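Local atomic coordinates of CRP-like protein Clp (Xanthomonas campestris pv. campestris, PDB entry 3IWZ), a protein that acts as a dimeric, c-di-GMP-responsive global transcription regulator, activating or repressing many genes of the diffusible signal factor pathway, among them those for virulence factors. Residues R144-D147 / T148-A152; A156-D159 / V160-I164; R190-L193 / A194-G198; R201-A204 / G205-L208. All coordinates share one frame; numbering follows the deposited sequence.

Interaction 1. Residues R144-D147 / T148-A152; sequences RLLD and TTRKA
Residues R144 to A152 run as unbroken helix, with T148 and T149 sitting one turn beyond R144 and L145 and R150 one turn beyond L146. This is part of helix 130-157, the long dimerisation helix of the CRP fold. Ordinary i to i+4 bonds hold the backbone: T148 N reaches R144 O at 2.7 Å and R150 N reaches L146 O at 3.0 Å. The two threonines add a second grip on the carbonyls. T148 OG1 donates to R144 O at 2.6 Å, and T149 OG1 to L145 O at 2.6 Å. In each case hydroxyl and backbone N-H approach the oxygen from opposite faces of the carbonyl plane. The hydroxyls get there because each OG1 stands beside its own backbone N (chi1 -64° in T149), which also turns the methyl anti to that N. T148 packs on L145 of the second subunit, and T149 on L77 of that subunit. R144 turns its guanidinium away to a salt bridge with E84, while K151 NZ bonds to L196 O of helix 190-197. On the exposed side the extended R150 chain crosses L146, and its NH2 has a long, weak ion pair with E99 of the second subunit. D147 stays a loose partner, with OD1 4.2 Å from R150 NH1, and L146 CG lies 3.7 Å above the centre of one face of the R150 guanidinium.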
loop_
_atom_site.group_PDB
_atom_site.type_symbol
_atom_site.label_atom_id
_atom_site.label_comp_id
_atom_site.label_asym_id
_atom_site.label_seq_id
_atom_site.Cartn_x
_atom_site.Cartn_y
_atom_site.Cartn_z
ATOM N N ARG D 144 -3.363 5.223 1.933
ATOM C CA ARG D 144 -2.123 4.555 2.333
ATOM C C ARG D 144 -1.516 3.775 1.186
ATOM O O ARG D 144 -0.292 3.727 1.037
ATOM C CB ARG D 144 -2.382 3.621 3.511
ATOM C CG ARG D 144 -2.818 4.357 4.765
ATOM C CD ARG D 144 -3.366 3.414 5.823
ATOM N NE ARG D 144 -4.386 4.097 6.617
ATOM C CZ ARG D 144 -4.985 3.594 7.691
ATOM N NH1 ARG D 144 -5.901 4.319 8.322
ATOM N NH2 ARG D 144 -4.668 2.380 8.143
ATOM N N LEU D 145 -2.379 3.161 0.382
ATOM C CA LEU D 145 -1.933 2.397 -0.771
ATOM C C LEU D 145 -1.245 3.365 -1.726
ATOM O O LEU D 145 -0.141 3.099 -2.209
ATOM C CB LEU D 145 -3.127 1.731 -1.494
ATOM C CG LEU D 145 -2.757 0.971 -2.781
ATOM C CD1 LEU D 145 -1.611 0.010 -2.471
ATOM C CD2 LEU D 145 -3.982 0.197 -3.351
ATOM N N LEU D 146 -1.904 4.489 -1.994
ATOM C CA LEU D 146 -1.347 5.481 -2.897
ATOM C C LEU D 146 -0.013 5.978 -2.331
ATOM O O LEU D 146 0.983 6.041 -3.049
ATOM C CB LEU D 146 -2.335 6.650 -3.084
ATOM C CG LEU D 146 -1.856 7.889 -3.854
ATOM C CD1 LEU D 146 -1.467 7.506 -5.278
ATOM C CD2 LEU D 146 -2.960 8.939 -3.863
ATOM N N ASP D 147 0.005 6.295 -1.035
ATOM C CA ASP D 147 1.228 6.776 -0.382
ATOM C C ASP D 147 2.362 5.747 -0.379
ATOM O O ASP D 147 3.519 6.094 -0.633
ATOM C CB ASP D 147 0.952 7.203 1.068
ATOM C CG ASP D 147 0.184 8.507 1.156
ATOM O OD1 ASP D 147 0.139 9.231 0.141
ATOM O OD2 ASP D 147 -0.365 8.810 2.244
ATOM N N THR D 148 2.036 4.487 -0.095
ATOM C CA THR D 148 3.055 3.436 -0.065
ATOM C C THR D 148 3.516 3.118 -1.477
ATOM O O THR D 148 4.696 2.849 -1.715
ATOM C CB THR D 148 2.518 2.156 0.594
ATOM O OG1 THR D 148 1.829 2.517 1.782
ATOM C CG2 THR D 148 3.672 1.191 0.954
ATOM N N THR D 149 2.583 3.151 -2.423
ATOM C CA THR D 149 2.946 2.892 -3.813
ATOM C C THR D 149 3.995 3.921 -4.223
ATOM O O THR D 149 4.980 3.598 -4.903
ATOM C CB THR D 149 1.736 3.024 -4.749
ATOM O OG1 THR D 149 0.775 2.016 -4.422
ATOM C CG2 THR D 149 2.162 2.883 -6.207
ATOM N N ARG D 150 3.787 5.164 -3.792
ATOM C CA ARG D 150 4.729 6.228 -4.128
ATOM C C ARG D 150 6.070 6.014 -3.454
ATOM O O ARG D 150 7.118 6.277 -4.048
ATOM C CB ARG D 150 4.168 7.600 -3.733
ATOM C CG ARG D 150 3.090 8.110 -4.665
ATOM C CD ARG D 150 2.260 9.228 -4.041
ATOM N NE ARG D 150 1.350 9.785 -5.040
ATOM C CZ ARG D 150 0.414 10.695 -4.785
ATOM N NH1 ARG D 150 0.245 11.168 -3.553
ATOM N NH2 ARG D 150 -0.359 11.133 -5.770
ATOM N N LYS D 151 6.041 5.521 -2.219
ATOM C CA LYS D 151 7.270 5.282 -1.471
ATOM C C LYS D 151 8.110 4.215 -2.160
ATOM O O LYS D 151 9.314 4.376 -2.342
ATOM C CB LYS D 151 6.944 4.839 -0.043
ATOM C CG LYS D 151 7.994 5.238 0.964
ATOM C CD LYS D 151 7.629 4.754 2.345
ATOM C CE LYS D 151 8.607 5.253 3.389
ATOM N NZ LYS D 151 8.256 6.613 3.897
ATOM N N ALA D 152 7.471 3.116 -2.530
ATOM C CA ALA D 152 8.173 2.039 -3.202
ATOM C C ALA D 152 8.812 2.585 -4.477
ATOM O O ALA D 152 9.952 2.267 -4.800
ATOM C CB ALA D 152 7.201 0.912 -3.542
#

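Interaction 2. Residues A156-D159 / V160-I164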
loop_
_atom_site.group_PDB
_atom_site.type_symbol
_atom_site.label_atom_id
_atom_site.label_comp_id
_atom_site.label_asym_id
_atom_site.label_seq_id
_atom_site.Cartn_x
_atom_site.Cartn_y
_atom_site.Cartn_z
ATOM N N ALA D 156 12.905 2.810 -5.135
ATOM C CA ALA D 156 13.442 2.079 -6.269
ATOM C C ALA D 156 14.286 2.921 -7.217
ATOM O O ALA D 156 15.325 2.466 -7.666
ATOM C CB ALA D 156 12.312 1.423 -7.050
ATOM N N PHE D 157 13.850 4.148 -7.497
ATOM C CA PHE D 157 14.537 5.003 -8.469
ATOM C C PHE D 157 15.219 6.291 -8.010
ATOM O O PHE D 157 16.006 6.869 -8.764
ATOM C CB PHE D 157 13.551 5.352 -9.591
ATOM C CG PHE D 157 12.858 4.156 -10.179
ATOM C CD1 PHE D 157 13.561 3.246 -10.968
ATOM C CD2 PHE D 157 11.513 3.917 -9.915
ATOM C CE1 PHE D 157 12.931 2.112 -11.483
ATOM C CE2 PHE D 157 10.878 2.787 -10.423
ATOM C CZ PHE D 157 11.590 1.883 -11.209
ATOM N N LEU D 158 14.916 6.762 -6.805
ATOM C CA LEU D 158 15.529 7.994 -6.312
ATOM C C LEU D 158 16.632 7.734 -5.302
ATOM O O LEU D 158 16.584 6.765 -4.553
ATOM C CB LEU D 158 14.471 8.905 -5.689
ATOM C CG LEU D 158 13.376 9.420 -6.628
ATOM C CD1 LEU D 158 12.448 10.354 -5.867
ATOM C CD2 LEU D 158 14.002 10.138 -7.814
ATOM N N ASP D 159 17.632 8.615 -5.285
ATOM C CA ASP D 159 18.760 8.481 -4.365
ATOM C C ASP D 159 18.409 8.952 -2.955
ATOM O O ASP D 159 17.463 9.711 -2.759
ATOM C CB ASP D 159 19.966 9.275 -4.877
ATOM C CG ASP D 159 19.665 10.750 -5.026
ATOM O OD1 ASP D 159 19.304 11.179 -6.146
ATOM O OD2 ASP D 159 19.769 11.476 -4.016
ATOM N N VAL D 160 19.196 8.508 -1.983
ATOM C CA VAL D 160 18.994 8.855 -0.581
ATOM C C VAL D 160 18.794 10.360 -0.394
ATOM O O VAL D 160 17.698 10.814 -0.046
ATOM C CB VAL D 160 20.200 8.403 0.262
ATOM C CG1 VAL D 160 19.834 8.392 1.736
ATOM C CG2 VAL D 160 20.662 7.024 -0.200
ATOM N N THR D 161 19.854 11.131 -0.635
ATOM C CA THR D 161 19.792 12.581 -0.489
ATOM C C THR D 161 18.514 13.093 -1.141
ATOM O O THR D 161 17.793 13.915 -0.571
ATOM C CB THR D 161 21.011 13.272 -1.153
ATOM O OG1 THR D 161 20.941 13.126 -2.574
ATOM C CG2 THR D 161 22.308 12.652 -0.665
ATOM N N ASP D 162 18.231 12.588 -2.335
ATOM C CA ASP D 162 17.038 12.985 -3.068
ATOM C C ASP D 162 15.776 12.725 -2.239
ATOM O O ASP D 162 14.955 13.624 -2.056
ATOM C CB ASP D 162 16.966 12.212 -4.388
ATOM C CG ASP D 162 15.760 12.589 -5.226
ATOM O OD1 ASP D 162 14.632 12.591 -4.685
ATOM O OD2 ASP D 162 15.941 12.868 -6.431
ATOM N N ARG D 163 15.627 11.498 -1.735
ATOM C CA ARG D 163 14.453 11.131 -0.938
ATOM C C ARG D 163 14.349 11.983 0.329
ATOM O O ARG D 163 13.265 12.416 0.707
ATOM C CB ARG D 163 14.490 9.640 -0.544
ATOM C CG ARG D 163 14.831 8.666 -1.678
ATOM C CD ARG D 163 14.347 7.220 -1.418
ATOM N NE ARG D 163 15.036 6.508 -0.336
ATOM C CZ ARG D 163 16.201 5.878 -0.464
ATOM N NH1 ARG D 163 16.835 5.860 -1.631
ATOM N NH2 ARG D 163 16.734 5.252 0.575
ATOM N N ILE D 164 15.479 12.219 0.986
ATOM C CA ILE D 164 15.484 13.012 2.210
ATOM C C ILE D 164 14.979 14.439 1.977
ATOM O O ILE D 164 14.190 14.958 2.768
ATOM C CB ILE D 164 16.893 13.066 2.834
ATOM C CG1 ILE D 164 17.356 11.642 3.169
ATOM C CG2 ILE D 164 16.874 13.938 4.087
ATOM C CD1 ILE D 164 18.710 11.563 3.863
#
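The carboxylate of D159 caps the helix that starts at V160: D162 N donates to D159 OD2 (2.5 Å) from above the plane of the carboxylate. T161 OG1 also lies 2.5 Å from D159 OD2, a doubtful, very short length. The capping bond forms because D159 CG lies between backbone N and carbonyl carbon (chi1 60°), which swings the carboxylate over the first turn. Behind this cap R163 N bonds to D159 O at 2.8 Å, the first regular helical bond. The R163 side chain bends at chi3 so that NH1 meets L158 O at 3.1 Å, with the oxygen in the guanidinium plane; its NE goes to V197 O of helix 190-197. L158 and D159 form the hinge of the CRP fold, where the chain leaves helix 130-157 and enters helix 160-172 of the DNA-binding domain. R163 ties the hinge backbone to the helix-turn-helix. Further out, L158 lies over one face of the D162 carboxylate, CD1 coming 3.3 Å from OD1 and CD2 3.6 Å from OD2. The same D162 OD1 forms a salt bridge with R166, which probably eases the approach of the two acids, where D159 OD1 lies 3.8 Å from D162 OD2.

Interaction 3. Residues R190-L193 / A194-G198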
loop_
_atom_site.group_PDB
_atom_site.type_symbol
_atom_site.label_atom_id
_atom_site.label_comp_id
_atom_site.label_asym_id
_atom_site.label_seq_id
_atom_site.Cartn_x
_atom_site.Cartn_y
_atom_site.Cartn_z
ATOM N N ARG D 190 17.263 12.356 13.735
ATOM C CA ARG D 190 18.065 11.720 12.697
ATOM C C ARG D 190 17.606 10.278 12.500
ATOM O O ARG D 190 17.639 9.745 11.391
ATOM C CB ARG D 190 19.552 11.758 13.084
ATOM C CG ARG D 190 20.461 10.988 12.137
ATOM C CD ARG D 190 21.819 11.673 11.945
ATOM N NE ARG D 190 22.710 11.569 13.099
ATOM C CZ ARG D 190 23.968 12.005 13.108
ATOM N NH1 ARG D 190 24.483 12.576 12.025
ATOM N NH2 ARG D 190 24.721 11.863 14.192
ATOM N N GLN D 191 17.173 9.656 13.593
ATOM C CA GLN D 191 16.692 8.280 13.566
ATOM C C GLN D 191 15.432 8.172 12.712
ATOM O O GLN D 191 15.361 7.335 11.814
ATOM C CB GLN D 191 16.413 7.806 14.997
ATOM C CG GLN D 191 17.679 7.688 15.847
ATOM C CD GLN D 191 17.431 7.938 17.327
ATOM O OE1 GLN D 191 17.052 9.047 17.728
ATOM N NE2 GLN D 191 17.649 6.911 18.148
ATOM N N GLU D 192 14.446 9.025 12.988
ATOM C CA GLU D 192 13.185 9.024 12.244
ATOM C C GLU D 192 13.369 9.357 10.771
ATOM O O GLU D 192 12.673 8.812 9.915
ATOM C CB GLU D 192 12.187 10.008 12.864
ATOM C CG GLU D 192 11.230 9.367 13.864
ATOM C CD GLU D 192 10.325 8.321 13.224
ATOM O OE1 GLU D 192 9.484 8.694 12.378
ATOM O OE2 GLU D 192 10.457 7.127 13.566
ATOM N N LEU D 193 14.302 10.255 10.474
ATOM C CA LEU D 193 14.556 10.630 9.090
ATOM C C LEU D 193 15.002 9.390 8.329
ATOM O O LEU D 193 14.490 9.087 7.245
ATOM C CB LEU D 193 15.651 11.689 9.014
ATOM C CG LEU D 193 15.686 12.431 7.680
ATOM C CD1 LEU D 193 14.365 13.161 7.493
ATOM C CD2 LEU D 193 16.844 13.414 7.657
ATOM N N ALA D 194 15.952 8.673 8.915
ATOM C CA ALA D 194 16.477 7.458 8.312
ATOM C C ALA D 194 15.389 6.382 8.185
ATOM O O ALA D 194 15.420 5.560 7.273
ATOM C CB ALA D 194 17.635 6.941 9.128
ATOM N N ARG D 195 14.431 6.387 9.105
ATOM C CA ARG D 195 13.339 5.421 9.067
ATOM C C ARG D 195 12.308 5.837 8.021
ATOM O O ARG D 195 11.560 5.010 7.501
ATOM C CB ARG D 195 12.669 5.316 10.442
ATOM C CG ARG D 195 13.426 4.458 11.429
ATOM C CD ARG D 195 12.623 4.214 12.702
ATOM N NE ARG D 195 12.533 5.412 13.524
ATOM C CZ ARG D 195 12.866 5.462 14.808
ATOM N NH1 ARG D 195 12.754 6.602 15.480
ATOM N NH2 ARG D 195 13.313 4.372 15.422
ATOM N N LEU D 196 12.279 7.128 7.715
ATOM C CA LEU D 196 11.344 7.648 6.732
ATOM C C LEU D 196 11.766 7.354 5.306
ATOM O O LEU D 196 10.949 6.914 4.493
ATOM C CB LEU D 196 11.168 9.158 6.909
ATOM C CG LEU D 196 10.248 9.586 8.051
ATOM C CD1 LEU D 196 10.377 11.075 8.296
ATOM C CD2 LEU D 196 8.821 9.222 7.704
ATOM N N VAL D 197 13.037 7.588 5.001
ATOM C CA VAL D 197 13.536 7.366 3.643
ATOM C C VAL D 197 14.132 5.989 3.420
ATOM O O VAL D 197 14.515 5.658 2.307
ATOM C CB VAL D 197 14.605 8.415 3.251
ATOM C CG1 VAL D 197 14.036 9.811 3.390
ATOM C CG2 VAL D 197 15.845 8.249 4.112
ATOM N N GLY D 198 14.223 5.202 4.484
ATOM C CA GLY D 198 14.772 3.868 4.376
ATOM C C GLY D 198 16.278 3.851 4.202
ATOM O O GLY D 198 16.784 3.277 3.232
#
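E192 and R195 form an i to i+3 salt bridge on the flank of helix 190-197 that faces strand 74-80 of the nucleotide-binding domain; this is the first helix of the predicted helix-turn-helix. E192 OE2 stands 2.7 Å from R195 NE with the two planes 39° apart, but the N-H points well off the oxygen (123°). The hydrogen bond is therefore weak, and the attraction is probably largely one of charge, with R195 NH1 also close to E192 OE2, at 3.0 Å. Both chains must bend to meet: E192 at chi2 (-63°) and R195 at chi3, which brings the guanidinium back along the helix. There E192 CG sits at its edge, 3.5 Å from R195 NH1, while Q191 CB lies over one face, 3.9 Å from the same nitrogen. Underneath, the backbone is helical, with R195 N on Q191 O and V197 N on L193 O, but L196 N shares itself between two weak bonds, to E192 O and L193 O. G198 leaves helical geometry with positive phi. The buried flank is different in kind: L193 packs on I164 and L208, and A194 meets A204. On strand 74-80, R195 NH2 forms a second salt bridge with E74 OE1, and E192 OE1 bonds to the hydroxyl of Y79. These four polar groups, E74, R195, E192 and Y79, link the helix to the strand; the outer two bonds probably help hold carboxylate and guanidinium in place, and such a link would probably be sensitive to a change in how the two domains are set.

Interaction 4. Residues R201-A204 / G205-L208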
loop_
_atom_site.group_PDB
_atom_site.type_symbol
_atom_site.label_atom_id
_atom_site.label_comp_id
_atom_site.label_asym_id
_atom_site.label_seq_id
_atom_site.Cartn_x
_atom_site.Cartn_y
_atom_site.Cartn_z
ATOM N N ARG D 201 20.692 5.309 10.018
ATOM C CA ARG D 201 20.652 6.499 10.864
ATOM C C ARG D 201 21.876 7.361 10.592
ATOM O O ARG D 201 21.823 8.584 10.678
ATOM C CB ARG D 201 20.617 6.086 12.340
ATOM C CG ARG D 201 21.184 7.118 13.305
ATOM C CD ARG D 201 21.158 6.575 14.715
ATOM N NE ARG D 201 21.859 7.430 15.666
ATOM C CZ ARG D 201 21.561 8.704 15.902
ATOM N NH1 ARG D 201 20.567 9.296 15.250
ATOM N NH2 ARG D 201 22.247 9.383 16.811
ATOM N N GLU D 202 22.977 6.694 10.265
ATOM C CA GLU D 202 24.235 7.355 9.961
ATOM C C GLU D 202 24.177 8.091 8.620
ATOM O O GLU D 202 24.392 9.304 8.570
ATOM C CB GLU D 202 25.373 6.325 9.954
ATOM C CG GLU D 202 24.944 4.918 9.536
ATOM C CD GLU D 202 24.936 3.935 10.697
ATOM O OE1 GLU D 202 26.035 3.613 11.204
ATOM O OE2 GLU D 202 23.841 3.481 11.102
ATOM N N MET D 203 23.881 7.367 7.540
ATOM C CA MET D 203 23.806 7.980 6.213
ATOM C C MET D 203 22.900 9.198 6.260
ATOM O O MET D 203 23.221 10.241 5.693
ATOM C CB MET D 203 23.266 6.990 5.177
ATOM C CG MET D 203 24.006 7.024 3.833
ATOM S SD MET D 203 24.173 8.682 3.106
ATOM C CE MET D 203 25.077 8.314 1.583
ATOM N N ALA D 204 21.769 9.065 6.945
ATOM C CA ALA D 204 20.828 10.168 7.061
ATOM C C ALA D 204 21.537 11.379 7.651
ATOM O O ALA D 204 21.186 12.519 7.354
ATOM C CB ALA D 204 19.654 9.769 7.939
ATOM N N GLY D 205 22.534 11.125 8.492
ATOM C CA GLY D 205 23.277 12.215 9.099
ATOM C C GLY D 205 24.174 12.876 8.076
ATOM O O GLY D 205 24.218 14.105 7.963
ATOM N N ARG D 206 24.884 12.046 7.321
ATOM C CA ARG D 206 25.794 12.520 6.287
ATOM C C ARG D 206 25.108 13.497 5.336
ATOM O O ARG D 206 25.726 14.445 4.859
ATOM C CB ARG D 206 26.340 11.328 5.499
ATOM C CG ARG D 206 27.349 11.686 4.421
ATOM C CD ARG D 206 27.660 10.463 3.567
ATOM N NE ARG D 206 28.120 9.339 4.377
ATOM C CZ ARG D 206 28.310 8.106 3.917
ATOM N NH1 ARG D 206 28.075 7.822 2.641
ATOM N NH2 ARG D 206 28.739 7.153 4.736
ATOM N N VAL D 207 23.827 13.269 5.065
ATOM C CA VAL D 207 23.070 14.131 4.162
ATOM C C VAL D 207 22.556 15.384 4.867
ATOM O O VAL D 207 22.366 16.424 4.242
ATOM C CB VAL D 207 21.871 13.370 3.540
ATOM C CG1 VAL D 207 21.084 14.294 2.620
ATOM C CG2 VAL D 207 22.372 12.161 2.763
ATOM N N LEU D 208 22.327 15.287 6.170
ATOM C CA LEU D 208 21.850 16.440 6.916
ATOM C C LEU D 208 22.959 17.467 7.070
ATOM O O LEU D 208 22.698 18.669 7.130
ATOM C CB LEU D 208 21.342 16.027 8.297
ATOM C CG LEU D 208 19.833 15.781 8.407
ATOM C CD1 LEU D 208 19.469 15.549 9.867
ATOM C CD2 LEU D 208 19.067 16.981 7.853
#
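M203 and R206, one turn apart on helix 201-213, carry most of the side-chain contact here. The methionine chain bends at chi2 (-51°) and lays its thioether beside the arginine: SD sits over one face of the guanidinium, 4.0 Å from R206 NH1, and the methyl CE comes to 3.2 Å from that nitrogen. R206 accommodates this by sending CG anti to its backbone N and bending at chi3 (-56°), which turns the guanidinium back toward the start of the helix. The apolar part of the contact continues inward, with M203 SD 3.9 Å from V207 CG2; V207 in turn packs on T161 and I164 of helix 160-172. Backbone bonds link the two halves. R206 N donates to E202 O at 3.1 Å and V207 N to M203 O at 3.2 Å. The first turn is less regular: G205 N lies 2.6 Å from E202 O in a weak bond and has a second, long and weak one to R201 O. This is the second helix of the predicted helix-turn-helix, the recognition helix of the CRP family, which in relatives inserts into the major groove of DNA. R201, E202 and R206 are exposed along it, consistent with such a role. The flank toward helix 190-197 carries small residues: A204 packs on A194 of that helix, and G205, having no side chain, lets R190 NH1 approach to 3.2 Å from its CA.

Overall arrangement
Interaction 1 lies on helix 130-157, and interaction 2 begins at its end; both touch the second subunit, but interaction 1 is a partly buried helix turn, whereas interaction 2 is a surface hinge held by a carboxylate cap. Interactions 3 and 4, whose centres are about 9 Å apart, belong to the two helices of the helix-turn-helix, and each has a buried flank and a more open one. Charge dominates the side of interaction 3 that faces strand 74-80, while a methionine lying on a guanidinium marks interaction 4. I164 of interaction 2 meets L193 and V207, joining the three helices, and K151 of interaction 1 reaches L196 O across the domain boundary.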